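Probable secreted solute-binding lipoprotein (Streptomyces coelicolor, PDB 3I3V) probably binds a solute outside the cell as the lipid-anchored receptor component of a membrane transport system. Local coordinates at residues C[101-106]-C[328-333]; C[118-123]-C[309-314]; C[107-112]-C[284-289]. All coordinates share one frame; numbering follows the deposited sequence.

Interaction 1 of 3, residues C[101-106]-C[328-333]; sequences VLPAAL and ALRTDA
Leu-102 lays its branched end across the backbone of 328-330, CD1 reaching the aliphatic part of Arg-330 at CD (3.7 Å) while CD2 turns to the carbonyl of Ala-328. Its chi1 of -98° and chi2 of 19° both lie off the staggered values, and with these torsions the two methyls spread along that backbone. The same residue supplies the polar link: Leu-102 N donates to Ala-328 O over 3.0 Å, a nearly straight bond (166° at the hydrogen) that enters in the plane of the carbonyl. Leu-102 also occupies the N-cap position of helix 103-108, so the bond fixes the start of that helix to the loop. Two small apolar contacts lie beside it. Val-101 directs CG2 at Leu-329 CD2 (3.7 Å), the two side chains set at a slant, and Ala-105, in the first turn of the helix, sets its CB 3.8 Å from Ala-328 CB. Arg-330, bent at chi2 and chi3, brings its guanidinium back over the start of the helix; Val-101 O and Pro-103 CD lie over one face of the group, with Pro-103 CD 3.8 Å from Arg-330 NH1. Its NE donates to Gly-99 O, which anchors the charged end just ahead of Val-101. One isolated beta bridge pairs Val-101 with Leu-329, and Arg-330 pairs with Arg-100 through the main chain. Leu-329 and Thr-331 rest on Val-316 of helix 313-323, while Ala-328 bonds through its backbone to Tyr-121, just before strand 122-131; the loop leaving strand 326-327 thus runs between these elements and the start of helix 103-108.

Interaction 2 of 3, residues C[118-123]-C[309-314]; sequences AFPYFA and FMYRPD
The turn joining helix 300-310 to helix 313-323 meets the approach to strand 122-131, a long strand of the mixed sheet in this periplasmic-binding-protein-type fold, through two tyrosines reaching in opposite directions. Tyr-311 OH donates to Pro-120 O (2.6 Å), and Tyr-121 OH donates to Met-310 O, also at 2.6 Å; each hydroxyl lies in the carbonyl plane on a lone pair. The two phenols run antiparallel, side by side, with Tyr-121 CD1 3.9 Å from Tyr-311 CE2. Tyr-121 CG is anti to the backbone N (chi1 -153°), which sends the phenol toward the last turn of helix 300-310. Phe-119 turns its ring edge to the face of Tyr-311 in a T-shaped pair, planes at 89° and centroids 5.8 Å apart, while its CB touches Tyr-311 OH. A phenylalanine in place of Tyr-121 would lack the hydroxyl that holds Met-310 O, and would probably loosen the strand approach from the helix end. Phe-290 of strand 289-292 and Phe-319 of helix 313-323 each pack edge-to-face with Tyr-121, Met-310 touches Tyr-26 of helix 23-36, and Phe-119 rests on Tyr-91 and Leu-92 of helix 89-93.

Interaction 3 of 3, residues C[107-112]-C[284-289]; sequences ADWTDD and AYTLIG
The indole of Trp-109 lies flat beneath the methyl of Thr-286, and its nitrogen-bearing edge is turned to the backbone of 285-287. Thr-286 CG2 stands 3.7 Å from the centroid of the five-membered ring, 17° off the ring normal, a CH-pi contact over the face. The threonine torsion sets this up: at chi1 51° OG1 takes the crowded position between backbone N and carbonyl carbon, and CG2 stands beside the backbone N, anti to the carbonyl carbon, where it meets the indole. At the ring edge Trp-109 NE1 donates to Tyr-285 O over 2.7 Å. The bond is short but bent, 145° at the hydrogen, and the donor sits above the carbonyl plane, although the oxygen stays close to the plane of the indole. Further along the same edge Trp-109 CZ2 approaches Leu-287 O at 3.4 Å, so the carbonyl oxygens of Tyr-285 and Leu-287 both border the ring here. Gly-289 comes in beside the benzo ring, its CA 4.1 Å from Trp-109 CZ2; a side chain here would point at the indole and collide with it. Methyl and edge bond together fix the rotation of the tryptophan.

Asp-108, the last residue of helix 103-108, faces Tyr-285 less directly. Its carboxylate plane is tilted against the tyrosine ring, with OD1 near the ring edge, and a water bridges the two, donating to Asp-108 OD1 (2.8 Å) and accepting from Tyr-285 N. Tyr-285 OH is hydrogen-bonded to Gln-353 OE1. Pro-120 and Ala-118 also pack on Trp-109. The arrangement joins the end of a short helix to the link between strands 280-284 and 289-292, which belong to different sheets, a crossover region consistent with the hinge of two-lobed solute-binding proteins.

All three contacts gather around helix 103-108 and the start of strand 122-131. Interactions 1 and 2 have centres about 9 Å apart, 1 and 3 about 12 Å, and 2 and 3 about 13 Å. Interactions 1 and 3 share helix 103-108, one at its beginning and the other at its end; Tyr-285 packs on Ala-104 and Ala-105 between them. The main chain also ties 2 to 1, and probably 2 to 3 through Phe-122 and Ile-288. Along the chain, interactions 2 and 3 cross, and both nest within the loop closed by interaction 1, so distant parts of the sequence converge where the two sheets meet, a place consistent with the joint between the protein's two lobes.

Interaction 1 of 3, residues C[101-106]-C[328-333]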
loop_
_atom_site.group_PDB
_atom_site.type_symbol
_atom_site.label_atom_id
_atom_site.label_comp_id
_atom_site.label_asym_id
_atom_site.label_seq_id
_atom_site.Cartn_x
_atom_site.Cartn_y
_atom_site.Cartn_z
ATOM N N VAL C 101 -37.359 -4.478 -14.470
ATOM C CA VAL C 101 -38.732 -4.346 -14.961
ATOM C C VAL C 101 -38.973 -3.079 -15.789
ATOM O O VAL C 101 -38.542 -1.990 -15.413
ATOM C CB VAL C 101 -39.728 -4.315 -13.775
ATOM C CG1 VAL C 101 -41.154 -4.346 -14.291
ATOM C CG2 VAL C 101 -39.455 -5.473 -12.820
ATOM N N LEU C 102 -39.668 -3.216 -16.912
ATOM C CA LEU C 102 -39.974 -2.065 -17.753
ATOM C C LEU C 102 -40.787 -1.079 -16.910
ATOM O O LEU C 102 -41.791 -1.458 -16.314
ATOM C CB LEU C 102 -40.786 -2.522 -18.968
ATOM C CG LEU C 102 -40.089 -2.779 -20.310
ATOM C CD1 LEU C 102 -38.605 -2.978 -20.129
ATOM C CD2 LEU C 102 -40.731 -3.983 -20.967
ATOM N N PRO C 103 -40.373 0.201 -16.852
ATOM C CA PRO C 103 -41.097 1.203 -16.059
ATOM C C PRO C 103 -42.616 1.145 -16.186
ATOM O O PRO C 103 -43.328 1.159 -15.181
ATOM C CB PRO C 103 -40.515 2.518 -16.563
ATOM C CG PRO C 103 -39.100 2.151 -16.834
ATOM C CD PRO C 103 -39.256 0.834 -17.576
ATOM N N ALA C 104 -43.115 1.081 -17.416
ATOM C CA ALA C 104 -44.554 1.007 -17.640
ATOM C C ALA C 104 -45.135 -0.281 -17.043
ATOM O O ALA C 104 -46.241 -0.287 -16.499
ATOM C CB ALA C 104 -44.855 1.077 -19.133
ATOM N N ALA C 105 -44.391 -1.373 -17.148
ATOM C CA ALA C 105 -44.858 -2.639 -16.601
ATOM C C ALA C 105 -45.001 -2.557 -15.086
ATOM O O ALA C 105 -46.004 -2.994 -14.526
ATOM C CB ALA C 105 -43.896 -3.751 -16.963
ATOM N N LEU C 106 -43.995 -2.002 -14.423
ATOM C CA LEU C 106 -44.035 -1.895 -12.973
ATOM C C LEU C 106 -45.161 -0.978 -12.508
ATOM O O LEU C 106 -45.789 -1.221 -11.474
ATOM C CB LEU C 106 -42.701 -1.387 -12.439
ATOM C CG LEU C 106 -42.705 -1.171 -10.925
ATOM C CD1 LEU C 106 -43.068 -2.474 -10.223
ATOM C CD2 LEU C 106 -41.340 -0.659 -10.479
ATOM N N ALA C 328 -42.205 -8.425 -19.846
ATOM C CA ALA C 328 -42.408 -7.202 -19.080
ATOM C C ALA C 328 -41.089 -6.737 -18.473
ATOM O O ALA C 328 -41.058 -5.729 -17.777
ATOM C CB ALA C 328 -43.425 -7.432 -17.982
ATOM N N LEU C 329 -40.004 -7.470 -18.730
ATOM C CA LEU C 329 -38.689 -7.108 -18.200
ATOM C C LEU C 329 -37.745 -6.681 -19.321
ATOM O O LEU C 329 -37.957 -7.019 -20.489
ATOM C CB LEU C 329 -38.071 -8.296 -17.454
ATOM C CG LEU C 329 -38.967 -9.053 -16.470
ATOM C CD1 LEU C 329 -38.195 -10.222 -15.869
ATOM C CD2 LEU C 329 -39.442 -8.112 -15.381
ATOM N N ARG C 330 -36.693 -5.949 -18.963
ATOM C CA ARG C 330 -35.705 -5.495 -19.940
ATOM C C ARG C 330 -34.895 -6.678 -20.457
ATOM O O ARG C 330 -34.434 -7.505 -19.667
ATOM C CB ARG C 330 -34.726 -4.511 -19.304
ATOM C CG ARG C 330 -35.317 -3.619 -18.244
ATOM C CD ARG C 330 -35.295 -2.169 -18.662
ATOM N NE ARG C 330 -34.936 -1.325 -17.531
ATOM C CZ ARG C 330 -35.077 -0.007 -17.502
ATOM N NH1 ARG C 330 -35.578 0.635 -18.551
ATOM N NH2 ARG C 330 -34.719 0.666 -16.417
ATOM N N THR C 331 -34.731 -6.744 -21.779
ATOM C CA THR C 331 -33.952 -7.792 -22.445
ATOM C C THR C 331 -33.274 -7.168 -23.660
ATOM O O THR C 331 -33.603 -6.048 -24.068
ATOM C CB THR C 331 -34.803 -8.933 -23.039
ATOM O OG1 THR C 331 -36.071 -8.999 -22.392
ATOM C CG2 THR C 331 -34.088 -10.253 -22.875
ATOM N N ASP C 332 -32.341 -7.916 -24.239
ATOM C CA ASP C 332 -31.630 -7.492 -25.435
ATOM C C ASP C 332 -31.976 -8.550 -26.476
ATOM O O ASP C 332 -31.699 -8.390 -27.665
ATOM C CB ASP C 332 -30.116 -7.455 -25.183
ATOM C CG ASP C 332 -29.679 -6.229 -24.385
ATOM O OD1 ASP C 332 -28.582 -6.270 -23.782
ATOM O OD2 ASP C 332 -30.419 -5.217 -24.370
ATOM N N ALA C 333 -32.607 -9.624 -26.000
ATOM C CA ALA C 333 -33.024 -10.736 -26.842
ATOM C C ALA C 333 -34.171 -10.316 -27.752
ATOM O O ALA C 333 -34.946 -9.414 -27.423
ATOM C CB ALA C 333 -33.459 -11.914 -25.976
#

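Interaction 2 of 3, residues C[118-123]-C[309-314]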
loop_
_atom_site.group_PDB
_atom_site.type_symbol
_atom_site.label_atom_id
_atom_site.label_comp_id
_atom_site.label_asym_id
_atom_site.label_seq_id
_atom_site.Cartn_x
_atom_site.Cartn_y
_atom_site.Cartn_z
ATOM N N ALA C 118 -47.763 -8.025 -8.076
ATOM C CA ALA C 118 -46.918 -9.166 -8.411
ATOM C C ALA C 118 -45.655 -8.795 -9.170
ATOM O O ALA C 118 -45.455 -7.645 -9.535
ATOM C CB ALA C 118 -47.727 -10.170 -9.229
ATOM N N PHE C 119 -44.791 -9.782 -9.382
ATOM C CA PHE C 119 -43.572 -9.564 -10.149
ATOM C C PHE C 119 -44.002 -9.680 -11.607
ATOM O O PHE C 119 -44.503 -10.722 -12.029
ATOM C CB PHE C 119 -42.522 -10.646 -9.845
ATOM C CG PHE C 119 -41.802 -10.475 -8.533
ATOM C CD1 PHE C 119 -42.334 -10.979 -7.359
ATOM C CD2 PHE C 119 -40.558 -9.853 -8.487
ATOM C CE1 PHE C 119 -41.638 -10.873 -6.157
ATOM C CE2 PHE C 119 -39.857 -9.744 -7.286
ATOM C CZ PHE C 119 -40.398 -10.255 -6.122
ATOM N N PRO C 120 -43.833 -8.609 -12.391
ATOM C CA PRO C 120 -44.238 -8.694 -13.794
ATOM C C PRO C 120 -43.356 -9.703 -14.529
ATOM O O PRO C 120 -42.219 -9.959 -14.128
ATOM C CB PRO C 120 -44.029 -7.266 -14.302
ATOM C CG PRO C 120 -44.190 -6.432 -13.061
ATOM C CD PRO C 120 -43.404 -7.245 -12.060
ATOM N N TYR C 121 -43.884 -10.293 -15.595
ATOM C CA TYR C 121 -43.103 -11.257 -16.356
ATOM C C TYR C 121 -43.534 -11.313 -17.809
ATOM O O TYR C 121 -42.745 -10.985 -18.686
ATOM C CB TYR C 121 -43.196 -12.640 -15.705
ATOM C CG TYR C 121 -41.985 -13.505 -15.975
ATOM C CD1 TYR C 121 -40.701 -13.032 -15.721
ATOM C CD2 TYR C 121 -42.123 -14.794 -16.479
ATOM C CE1 TYR C 121 -39.586 -13.817 -15.960
ATOM C CE2 TYR C 121 -41.013 -15.591 -16.723
ATOM C CZ TYR C 121 -39.745 -15.095 -16.461
ATOM O OH TYR C 121 -38.636 -15.870 -16.712
ATOM N N PHE C 122 -44.775 -11.712 -18.074
ATOM C CA PHE C 122 -45.259 -11.786 -19.452
ATOM C C PHE C 122 -45.919 -10.502 -19.941
ATOM O O PHE C 122 -46.548 -9.766 -19.170
ATOM C CB PHE C 122 -46.228 -12.964 -19.611
ATOM C CG PHE C 122 -45.544 -14.294 -19.767
ATOM C CD1 PHE C 122 -44.186 -14.427 -19.506
ATOM C CD2 PHE C 122 -46.258 -15.417 -20.176
ATOM C CE1 PHE C 122 -43.550 -15.649 -19.644
ATOM C CE2 PHE C 122 -45.626 -16.649 -20.318
ATOM C CZ PHE C 122 -44.260 -16.761 -20.049
ATOM N N ALA C 123 -45.776 -10.237 -21.232
ATOM C CA ALA C 123 -46.353 -9.040 -21.825
ATOM C C ALA C 123 -46.885 -9.336 -23.218
ATOM O O ALA C 123 -46.786 -10.463 -23.704
ATOM C CB ALA C 123 -45.307 -7.932 -21.899
ATOM N N PHE C 309 -33.925 -16.531 -10.279
ATOM C CA PHE C 309 -33.691 -17.401 -11.435
ATOM C C PHE C 309 -34.534 -16.922 -12.625
ATOM O O PHE C 309 -33.996 -16.500 -13.648
ATOM C CB PHE C 309 -34.052 -18.846 -11.068
ATOM C CG PHE C 309 -33.933 -19.823 -12.207
ATOM C CD1 PHE C 309 -32.692 -20.259 -12.649
ATOM C CD2 PHE C 309 -35.072 -20.311 -12.840
ATOM C CE1 PHE C 309 -32.592 -21.163 -13.700
ATOM C CE2 PHE C 309 -34.980 -21.218 -13.899
ATOM C CZ PHE C 309 -33.743 -21.643 -14.326
HETATM N N MSE C 310 -35.855 -16.976 -12.476
HETATM C CA MSE C 310 -36.782 -16.549 -13.523
HETATM C C MSE C 310 -36.468 -15.152 -14.074
HETATM O O MSE C 310 -36.701 -14.879 -15.250
HETATM C CB MSE C 310 -38.214 -16.586 -12.985
HETATM C CG MSE C 310 -38.712 -17.975 -12.648
HETATM SE SE MSE C 310 -38.850 -19.081 -14.222
HETATM C CE MSE C 310 -38.969 -20.761 -13.343
ATOM N N TYR C 311 -35.948 -14.271 -13.218
ATOM C CA TYR C 311 -35.587 -12.907 -13.610
ATOM C C TYR C 311 -34.168 -12.803 -14.184
ATOM O O TYR C 311 -33.746 -11.731 -14.616
ATOM C CB TYR C 311 -35.708 -11.945 -12.419
ATOM C CG TYR C 311 -37.021 -11.188 -12.356
ATOM C CD1 TYR C 311 -37.048 -9.832 -12.041
ATOM C CD2 TYR C 311 -38.231 -11.824 -12.631
ATOM C CE1 TYR C 311 -38.239 -9.127 -12.006
ATOM C CE2 TYR C 311 -39.433 -11.123 -12.594
ATOM C CZ TYR C 311 -39.430 -9.776 -12.283
ATOM O OH TYR C 311 -40.614 -9.070 -12.256
ATOM N N ARG C 312 -33.432 -13.909 -14.200
ATOM C CA ARG C 312 -32.070 -13.882 -14.736
ATOM C C ARG C 312 -32.120 -13.702 -16.256
ATOM O O ARG C 312 -32.896 -14.370 -16.942
ATOM C CB ARG C 312 -31.330 -15.180 -14.380
ATOM C CG ARG C 312 -29.830 -14.996 -14.149
ATOM C CD ARG C 312 -29.243 -16.201 -13.430
ATOM N NE ARG C 312 -29.233 -17.372 -14.291
ATOM C CZ ARG C 312 -29.279 -18.619 -13.850
ATOM N NH1 ARG C 312 -29.346 -18.855 -12.539
ATOM N NH2 ARG C 312 -29.248 -19.630 -14.716
ATOM N N PRO C 313 -31.281 -12.809 -16.801
ATOM C CA PRO C 313 -31.248 -12.552 -18.241
ATOM C C PRO C 313 -31.260 -13.757 -19.177
ATOM O O PRO C 313 -31.976 -13.748 -20.176
ATOM C CB PRO C 313 -30.000 -11.699 -18.399
ATOM C CG PRO C 313 -30.029 -10.882 -17.144
ATOM C CD PRO C 313 -30.308 -11.950 -16.105
ATOM N N ASP C 314 -30.485 -14.791 -18.874
ATOM C CA ASP C 314 -30.448 -15.967 -19.748
ATOM C C ASP C 314 -31.776 -16.716 -19.774
ATOM O O ASP C 314 -32.144 -17.311 -20.792
ATOM C CB ASP C 314 -29.342 -16.935 -19.321
ATOM C CG ASP C 314 -29.520 -17.438 -17.909
ATOM O OD1 ASP C 314 -29.264 -18.641 -17.668
ATOM O OD2 ASP C 314 -29.902 -16.628 -17.042
#

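Interaction 3 of 3, residues C[107-112]-C[284-289]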
loop_
_atom_site.group_PDB
_atom_site.type_symbol
_atom_site.label_atom_id
_atom_site.label_comp_id
_atom_site.label_asym_id
_atom_site.label_seq_id
_atom_site.Cartn_x
_atom_site.Cartn_y
_atom_site.Cartn_z
ATOM N N ALA C 107 -45.418 0.071 -13.279
ATOM C CA ALA C 107 -46.471 1.015 -12.942
ATOM C C ALA C 107 -47.842 0.354 -13.045
ATOM O O ALA C 107 -48.677 0.473 -12.139
ATOM C CB ALA C 107 -46.401 2.219 -13.867
ATOM N N ASP C 108 -48.069 -0.346 -14.151
ATOM C CA ASP C 108 -49.346 -1.014 -14.376
ATOM C C ASP C 108 -49.627 -2.119 -13.360
ATOM O O ASP C 108 -50.783 -2.529 -13.188
ATOM C CB ASP C 108 -49.405 -1.581 -15.803
ATOM C CG ASP C 108 -49.534 -0.494 -16.872
ATOM O OD1 ASP C 108 -49.721 -0.846 -18.056
ATOM O OD2 ASP C 108 -49.443 0.705 -16.536
ATOM N N TRP C 109 -48.582 -2.602 -12.688
ATOM C CA TRP C 109 -48.752 -3.658 -11.687
ATOM C C TRP C 109 -48.808 -3.102 -10.263
ATOM O O TRP C 109 -48.815 -3.872 -9.297
ATOM C CB TRP C 109 -47.620 -4.693 -11.765
ATOM C CG TRP C 109 -47.840 -5.805 -12.754
ATOM C CD1 TRP C 109 -47.349 -5.879 -14.028
ATOM C CD2 TRP C 109 -48.585 -7.016 -12.541
ATOM N NE1 TRP C 109 -47.733 -7.059 -14.616
ATOM C CE2 TRP C 109 -48.497 -7.774 -13.731
ATOM C CE3 TRP C 109 -49.322 -7.531 -11.465
ATOM C CZ2 TRP C 109 -49.112 -9.027 -13.872
ATOM C CZ3 TRP C 109 -49.935 -8.784 -11.607
ATOM C CH2 TRP C 109 -49.826 -9.512 -12.805
ATOM N N THR C 110 -48.843 -1.772 -10.143
ATOM C CA THR C 110 -48.906 -1.084 -8.848
ATOM C C THR C 110 -50.309 -0.515 -8.651
ATOM O O THR C 110 -50.853 0.110 -9.559
ATOM C CB THR C 110 -47.914 0.092 -8.786
ATOM O OG1 THR C 110 -46.587 -0.379 -9.058
ATOM C CG2 THR C 110 -47.951 0.746 -7.410
ATOM N N ASP C 111 -50.886 -0.729 -7.468
ATOM C CA ASP C 111 -52.230 -0.230 -7.177
ATOM C C ASP C 111 -52.195 1.188 -6.612
ATOM O O ASP C 111 -51.149 1.835 -6.614
ATOM C CB ASP C 111 -52.964 -1.157 -6.192
ATOM C CG ASP C 111 -52.298 -1.216 -4.820
ATOM O OD1 ASP C 111 -51.568 -0.267 -4.461
ATOM O OD2 ASP C 111 -52.517 -2.210 -4.091
ATOM N N ASP C 112 -53.345 1.654 -6.126
ATOM C CA ASP C 112 -53.476 2.995 -5.557
ATOM C C ASP C 112 -52.627 3.234 -4.313
ATOM O O ASP C 112 -52.147 4.347 -4.099
ATOM C CB ASP C 112 -54.938 3.290 -5.210
ATOM C CG ASP C 112 -55.824 3.369 -6.432
ATOM O OD1 ASP C 112 -55.277 3.398 -7.555
ATOM O OD2 ASP C 112 -57.065 3.410 -6.273
ATOM N N ALA C 284 -49.604 -4.396 -23.475
ATOM C CA ALA C 284 -50.110 -4.683 -22.137
ATOM C C ALA C 284 -48.984 -5.433 -21.423
ATOM O O ALA C 284 -48.294 -6.253 -22.035
ATOM C CB ALA C 284 -51.367 -5.548 -22.219
ATOM N N TYR C 285 -48.792 -5.146 -20.139
ATOM C CA TYR C 285 -47.730 -5.781 -19.375
ATOM C C TYR C 285 -48.288 -6.577 -18.210
ATOM O O TYR C 285 -47.551 -6.920 -17.284
ATOM C CB TYR C 285 -46.781 -4.715 -18.833
ATOM C CG TYR C 285 -46.197 -3.813 -19.896
ATOM C CD1 TYR C 285 -45.180 -4.262 -20.741
ATOM C CD2 TYR C 285 -46.687 -2.523 -20.084
ATOM C CE1 TYR C 285 -44.664 -3.449 -21.751
ATOM C CE2 TYR C 285 -46.179 -1.701 -21.088
ATOM C CZ TYR C 285 -45.170 -2.174 -21.921
ATOM O OH TYR C 285 -44.705 -1.381 -22.945
ATOM N N THR C 286 -49.581 -6.881 -18.246
ATOM C CA THR C 286 -50.178 -7.606 -17.138
ATOM C C THR C 286 -50.659 -9.016 -17.404
ATOM O O THR C 286 -51.667 -9.456 -16.851
ATOM C CB THR C 286 -51.315 -6.791 -16.477
ATOM O OG1 THR C 286 -52.241 -6.340 -17.474
ATOM C CG2 THR C 286 -50.731 -5.603 -15.718
ATOM N N LEU C 287 -49.935 -9.721 -18.266
ATOM C CA LEU C 287 -50.230 -11.120 -18.535
ATOM C C LEU C 287 -49.514 -11.821 -17.372
ATOM O O LEU C 287 -48.931 -11.147 -16.511
ATOM C CB LEU C 287 -49.652 -11.551 -19.883
ATOM C CG LEU C 287 -50.576 -11.261 -21.075
ATOM C CD1 LEU C 287 -50.824 -9.769 -21.183
ATOM C CD2 LEU C 287 -49.957 -11.802 -22.357
ATOM N N ILE C 288 -49.552 -13.148 -17.336
ATOM C CA ILE C 288 -48.939 -13.910 -16.248
ATOM C C ILE C 288 -47.793 -13.242 -15.467
ATOM O O ILE C 288 -46.778 -12.840 -16.030
ATOM C CB ILE C 288 -48.480 -15.283 -16.755
ATOM C CG1 ILE C 288 -49.710 -16.091 -17.179
ATOM C CG2 ILE C 288 -47.693 -16.014 -15.669
ATOM C CD1 ILE C 288 -49.411 -17.521 -17.567
ATOM N N GLY C 289 -47.991 -13.117 -14.157
ATOM C CA GLY C 289 -46.993 -12.529 -13.281
ATOM C C GLY C 289 -46.797 -13.448 -12.086
ATOM O O GLY C 289 -47.589 -14.378 -11.900
HETATM O O HOH W 1 -50.438 -3.312 -19.096
#